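PDB 3H2D: CheC-like superfamily protein from Shewanella oneidensis, which probably acts in chemotaxis signalling as a CheX-type phosphatase of the CheC-like superfamily. Local coordinates for residues S57-F62 with H125-K130; K135-F140 with F148-F153. All blocks are in the same frame, centred on the assembly; numbering follows the deposited sequence. Where two conformers were deposited one is given.

Interaction 1: residues S57-F62 with H125-K130; sequences SLSITF and HTISHK
Ser57 and Ser59 both carry OG between the backbone N and the carbonyl carbon (chi1 49° and 63°), which tips the two hydroxyls toward His129, while His129 holds CG anti to its own carbonyl carbon (chi1 -66°) and reaches across edge-on. Each ring nitrogen hydrogen-bonds a hydroxyl: Ser57 OG lies 2.6 Å from His129 ND1, and Ser59 OG lies 2.9 Å from His129 NE2. Both oxygens sit at the ring edge, near its plane, with CE1 turned toward the backbone between the two serines. Further along, contact is looser. Ile127 lays CG2 4.1 Å from Ser59 OG, and its CG1 slides past Thr61 OG1 in the opposite direction at 3.9 Å; that hydroxyl hydrogen-bonds to Ser44 OG on the adjoining strand.

The two strands run nearly antiparallel, but their axes come no closer than 8.6 Å, so side chains bridge them where a sheet would use backbone bonds. Strand 125-129 pairs instead with a strand of the second subunit, carrying the sheet across the dimer interface, and Lys130 forms a salt bridge with Asp88 of that subunit. Gripped at both nitrogens, the buried imidazole has its rotation about the CB-CG bond fixed, and its two polar atoms are satisfied by hydroxyls that can each donate or accept a hydrogen bond, so the pair would suit an imidazole with one N-H in either position.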
# COMPACT_ATOMS: atom_id res chain seq x y z
N SER B 57 6.66 0.69 -6.87
CA SER B 57 5.64 0.06 -6.06
C SER B 57 5.25 -1.27 -6.66
O SER B 57 5.27 -1.44 -7.88
CB SER B 57 4.39 0.99 -6.01
OG SER B 57 4.00 1.44 -7.33
N LEU B 58 4.92 -2.22 -5.78
CA LEU B 58 4.39 -3.54 -6.13
C LEU B 58 3.12 -3.81 -5.32
O LEU B 58 3.07 -3.51 -4.14
CB LEU B 58 5.39 -4.61 -5.75
CG LEU B 58 4.94 -6.07 -5.74
CD1 LEU B 58 4.59 -6.51 -7.18
CD2 LEU B 58 6.05 -6.92 -5.16
N SER B 59 2.10 -4.33 -6.00
CA SER B 59 0.87 -4.86 -5.35
C SER B 59 0.60 -6.28 -5.84
O SER B 59 0.76 -6.57 -7.02
CB SER B 59 -0.37 -3.96 -5.52
OG SER B 59 -0.75 -3.83 -6.87
N ILE B 60 0.20 -7.15 -4.92
CA ILE B 60 -0.22 -8.50 -5.24
C ILE B 60 -1.62 -8.63 -4.64
O ILE B 60 -1.78 -8.59 -3.45
CB ILE B 60 0.70 -9.56 -4.62
CG1 ILE B 60 2.17 -9.32 -4.95
CG2 ILE B 60 0.33 -10.99 -5.05
CD1 ILE B 60 3.13 -10.20 -4.05
N THR B 61 -2.60 -8.88 -5.49
CA THR B 61 -4.01 -8.85 -5.09
C THR B 61 -4.60 -10.23 -5.31
O THR B 61 -4.31 -10.83 -6.33
CB THR B 61 -4.75 -7.79 -5.92
OG1 THR B 61 -4.19 -6.49 -5.63
CG2 THR B 61 -6.28 -7.79 -5.64
N PHE B 62 -5.39 -10.70 -4.34
CA PHE B 62 -6.02 -12.03 -4.36
C PHE B 62 -7.53 -11.96 -4.08
O PHE B 62 -7.97 -11.21 -3.19
CB PHE B 62 -5.45 -12.96 -3.28
CG PHE B 62 -3.96 -13.18 -3.32
CD1 PHE B 62 -3.11 -12.33 -2.62
CD2 PHE B 62 -3.40 -14.24 -4.01
CE1 PHE B 62 -1.72 -12.55 -2.64
CE2 PHE B 62 -2.03 -14.47 -4.01
CZ PHE B 62 -1.20 -13.62 -3.31
N HIS B 125 -11.89 -4.46 -3.41
CA HIS B 125 -11.09 -3.25 -3.54
C HIS B 125 -10.19 -3.29 -4.76
O HIS B 125 -9.95 -4.34 -5.35
CB HIS B 125 -10.26 -3.02 -2.27
CG HIS B 125 -9.12 -3.98 -2.09
ND1 HIS B 125 -9.21 -5.11 -1.32
CD2 HIS B 125 -7.85 -3.96 -2.59
CE1 HIS B 125 -8.04 -5.74 -1.32
NE2 HIS B 125 -7.21 -5.09 -2.13
N THR B 126 -9.72 -2.10 -5.17
CA THR B 126 -8.79 -1.99 -6.29
C THR B 126 -7.60 -1.14 -5.83
O THR B 126 -7.69 -0.40 -4.85
CB THR B 126 -9.45 -1.33 -7.51
OG1 THR B 126 -9.90 -0.02 -7.17
CG2 THR B 126 -10.64 -2.13 -8.02
N ILE B 127 -6.49 -1.28 -6.53
CA ILE B 127 -5.26 -0.55 -6.23
C ILE B 127 -4.88 0.27 -7.46
O ILE B 127 -4.91 -0.23 -8.59
CB ILE B 127 -4.06 -1.50 -5.86
CG1 ILE B 127 -4.49 -2.64 -4.87
CG2 ILE B 127 -2.86 -0.68 -5.31
CD1 ILE B 127 -4.85 -2.21 -3.48
N SER B 128 -4.51 1.53 -7.24
CA SER B 128 -4.03 2.41 -8.27
C SER B 128 -2.63 2.89 -7.87
O SER B 128 -2.46 3.48 -6.79
CB SER B 128 -4.98 3.58 -8.40
OG SER B 128 -4.43 4.57 -9.26
N HIS B 129 -1.66 2.62 -8.73
CA HIS B 129 -0.25 3.05 -8.54
C HIS B 129 -0.08 4.42 -9.14
O HIS B 129 -0.44 4.62 -10.31
CB HIS B 129 0.70 2.09 -9.25
CG HIS B 129 0.71 0.72 -8.66
ND1 HIS B 129 1.85 0.16 -8.14
CD2 HIS B 129 -0.29 -0.16 -8.45
CE1 HIS B 129 1.56 -1.05 -7.69
NE2 HIS B 129 0.26 -1.25 -7.84
N LYS B 130 0.49 5.34 -8.37
CA LYS B 130 0.58 6.73 -8.76
C LYS B 130 1.95 7.20 -9.20
O LYS B 130 2.10 8.35 -9.54
CB LYS B 130 -0.02 7.65 -7.66
CG LYS B 130 -1.44 7.25 -7.29
CD LYS B 130 -2.43 7.58 -8.44
CE LYS B 130 -3.87 7.32 -8.00
NZ LYS B 130 -4.92 7.51 -9.04

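Interaction 2: residues K135-F140 with F148-F153; sequences KIIMPF and FIEVCF
Ile136 with Val151 and Met138 with Ile149 are the hydrogen-bonded pairs of this antiparallel hairpin, each closed by two backbone bonds. Ile136 N to Val151 O is 2.9 Å and almost straight, at 174°; the return bond from Val151 N to Ile136 O has the same length. Met138 N gives to Ile149 O at 3.0 Å, and Ile149 N to Met138 O. Ile137 with Glu150 stands between them and Pro139 with Phe148 just beyond, both non-hydrogen-bonded, and here CA-H groups add weaker contacts: Glu150 CA approaches Ile136 O at 3.3 Å. Proline fits its place here, since that position asks no N-H of it toward strand 148-153.

Apolar packing differs on the two faces. On the face of Ile136, Met138 (a selenomethionine), Ile149 and Val151, Phe140 crosses Ile149 with CE1 3.8 Å from CD1, and Leu11 and Leu14 of helix 8-21 pack against this side. On the other face, the Phe148 ring packs on Pro139, with CE2 3.8 Å from CB, and Ile137 CD1 lies 4.3 Å from Phe148 CD2.

Polar side chains share that second face. Glu150 extends with CG anti to the backbone N (chi1 -175°), laying OE2 3.6 Å from Lys135 CB, an alkyl contact and no ion pair. Its OE1 makes a salt bridge with Lys34, whereas Lys135, bent at chi2 (85°), brings CE 3.7 Å from Cys152 SG and hands NZ to the carbonyls of Ala131 and Gly133. The buried carboxylate therefore has its charge met by Lys34, which would favour its ionised form, while the face of Ile136 and Met138 is apolar, with helix 8-21 over its Met138-Ile149 end.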
# COMPACT_ATOMS: atom_id res chain seq x y z
N LYS B 135 2.91 1.47 -15.78
CA LYS B 135 2.25 0.57 -14.83
C LYS B 135 2.11 -0.74 -15.59
O LYS B 135 1.52 -0.75 -16.65
CB LYS B 135 0.86 1.10 -14.44
CG LYS B 135 0.85 2.32 -13.45
CD LYS B 135 1.00 3.64 -14.14
CE LYS B 135 1.14 4.82 -13.18
NZ LYS B 135 1.59 6.03 -13.89
N ILE B 136 2.67 -1.82 -15.06
CA ILE B 136 2.59 -3.14 -15.70
C ILE B 136 1.74 -4.05 -14.81
O ILE B 136 2.03 -4.21 -13.64
CB ILE B 136 3.96 -3.80 -15.86
CG1 ILE B 136 4.95 -2.89 -16.59
CG2 ILE B 136 3.84 -5.13 -16.55
CD1 ILE B 136 6.38 -3.43 -16.47
N ILE B 137 0.69 -4.63 -15.38
CA ILE B 137 -0.18 -5.49 -14.63
C ILE B 137 -0.35 -6.83 -15.34
O ILE B 137 -0.36 -6.90 -16.57
CB ILE B 137 -1.55 -4.85 -14.40
CG1 ILE B 137 -2.45 -5.77 -13.58
CG2 ILE B 137 -2.23 -4.52 -15.71
CD1 ILE B 137 -3.59 -5.02 -12.85
N MSE B 138 -0.49 -7.88 -14.56
CA MSE B 138 -0.78 -9.18 -15.14
C MSE B 138 -1.69 -9.97 -14.24
O MSE B 138 -1.50 -10.00 -13.03
CB MSE B 138 0.50 -9.96 -15.38
CG MSE B 138 1.18 -10.48 -14.15
SE MSE B 138 2.77 -11.44 -14.81
CE MSE B 138 1.99 -13.18 -15.16
N PRO B 139 -2.68 -10.61 -14.85
CA PRO B 139 -3.58 -11.51 -14.12
C PRO B 139 -3.00 -12.92 -13.97
O PRO B 139 -2.12 -13.32 -14.78
CB PRO B 139 -4.83 -11.50 -15.00
CG PRO B 139 -4.26 -11.44 -16.36
CD PRO B 139 -3.06 -10.51 -16.27
N PHE B 140 -3.48 -13.63 -12.96
CA PHE B 140 -3.25 -15.08 -12.77
C PHE B 140 -4.59 -15.77 -12.47
O PHE B 140 -5.37 -15.29 -11.63
CB PHE B 140 -2.34 -15.34 -11.57
CG PHE B 140 -0.99 -14.76 -11.70
CD1 PHE B 140 -0.78 -13.42 -11.45
CD2 PHE B 140 0.08 -15.55 -12.06
CE1 PHE B 140 0.49 -12.88 -11.55
CE2 PHE B 140 1.35 -15.01 -12.17
CZ PHE B 140 1.55 -13.68 -11.93
N PHE B 148 -3.66 -10.80 -9.14
CA PHE B 148 -2.99 -9.83 -10.01
C PHE B 148 -1.72 -9.35 -9.36
O PHE B 148 -1.69 -9.11 -8.14
CB PHE B 148 -3.86 -8.57 -10.23
CG PHE B 148 -5.21 -8.85 -10.78
CD1 PHE B 148 -6.26 -9.05 -9.95
CD2 PHE B 148 -5.42 -8.86 -12.15
CE1 PHE B 148 -7.52 -9.26 -10.46
CE2 PHE B 148 -6.67 -9.07 -12.66
CZ PHE B 148 -7.72 -9.28 -11.83
N ILE B 149 -0.66 -9.21 -10.16
CA ILE B 149 0.51 -8.46 -9.77
C ILE B 149 0.51 -7.19 -10.57
O ILE B 149 0.23 -7.20 -11.76
CB ILE B 149 1.86 -9.18 -10.06
CG1 ILE B 149 2.10 -10.32 -9.12
CG2 ILE B 149 3.03 -8.20 -9.91
CD1 ILE B 149 3.29 -11.24 -9.59
N GLU B 150 0.77 -6.07 -9.91
CA GLU B 150 1.05 -4.82 -10.57
C GLU B 150 2.37 -4.23 -10.05
O GLU B 150 2.59 -4.15 -8.84
CB GLU B 150 -0.11 -3.84 -10.39
CG GLU B 150 0.07 -2.54 -11.16
CD GLU B 150 -1.13 -1.59 -11.19
OE1 GLU B 150 -2.24 -1.95 -10.70
OE2 GLU B 150 -0.95 -0.45 -11.72
N VAL B 151 3.23 -3.80 -10.98
CA VAL B 151 4.43 -3.05 -10.61
C VAL B 151 4.48 -1.70 -11.33
O VAL B 151 3.94 -1.54 -12.43
CB VAL B 151 5.74 -3.88 -10.87
CG1 VAL B 151 6.19 -3.77 -12.32
CG2 VAL B 151 6.85 -3.41 -9.96
N CYS B 152 5.11 -0.72 -10.71
CA CYS B 152 5.28 0.61 -11.33
C CYS B 152 6.60 1.15 -10.87
O CYS B 152 6.91 1.03 -9.70
CB CYS B 152 4.17 1.54 -10.89
SG CYS B 152 4.13 3.09 -11.81
N PHE B 153 7.39 1.71 -11.78
CA PHE B 153 8.68 2.33 -11.40
C PHE B 153 8.80 3.67 -12.08
O PHE B 153 8.38 3.79 -13.24
CB PHE B 153 9.84 1.48 -11.85
CG PHE B 153 10.08 0.27 -11.02
CD1 PHE B 153 10.64 0.38 -9.75
CD2 PHE B 153 9.76 -0.99 -11.51
CE1 PHE B 153 10.85 -0.75 -8.97
CE2 PHE B 153 9.99 -2.13 -10.75
CZ PHE B 153 10.53 -2.00 -9.47

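From the N terminus, strand 54-62 is the first of the contacting strands; interaction 1 closes a loop of 62 residues, much of it helix, when the chain returns as strand 125-129. Interaction 2 opens only afterwards and closes a short hairpin, 135-142 with 145-153, so the two contacts stand in series, neither nested nor crossed. The hairpin's second strand lies beside strand 54-62, with Thr61 N 2.8 Å from Phe148 O and Ser57 N 2.9 Å from Cys152 O, and His129 packs on Glu150. Interaction 2 thus builds the sheet within the subunit, while interaction 1 ties that sheet to the strand that pairs with the second subunit.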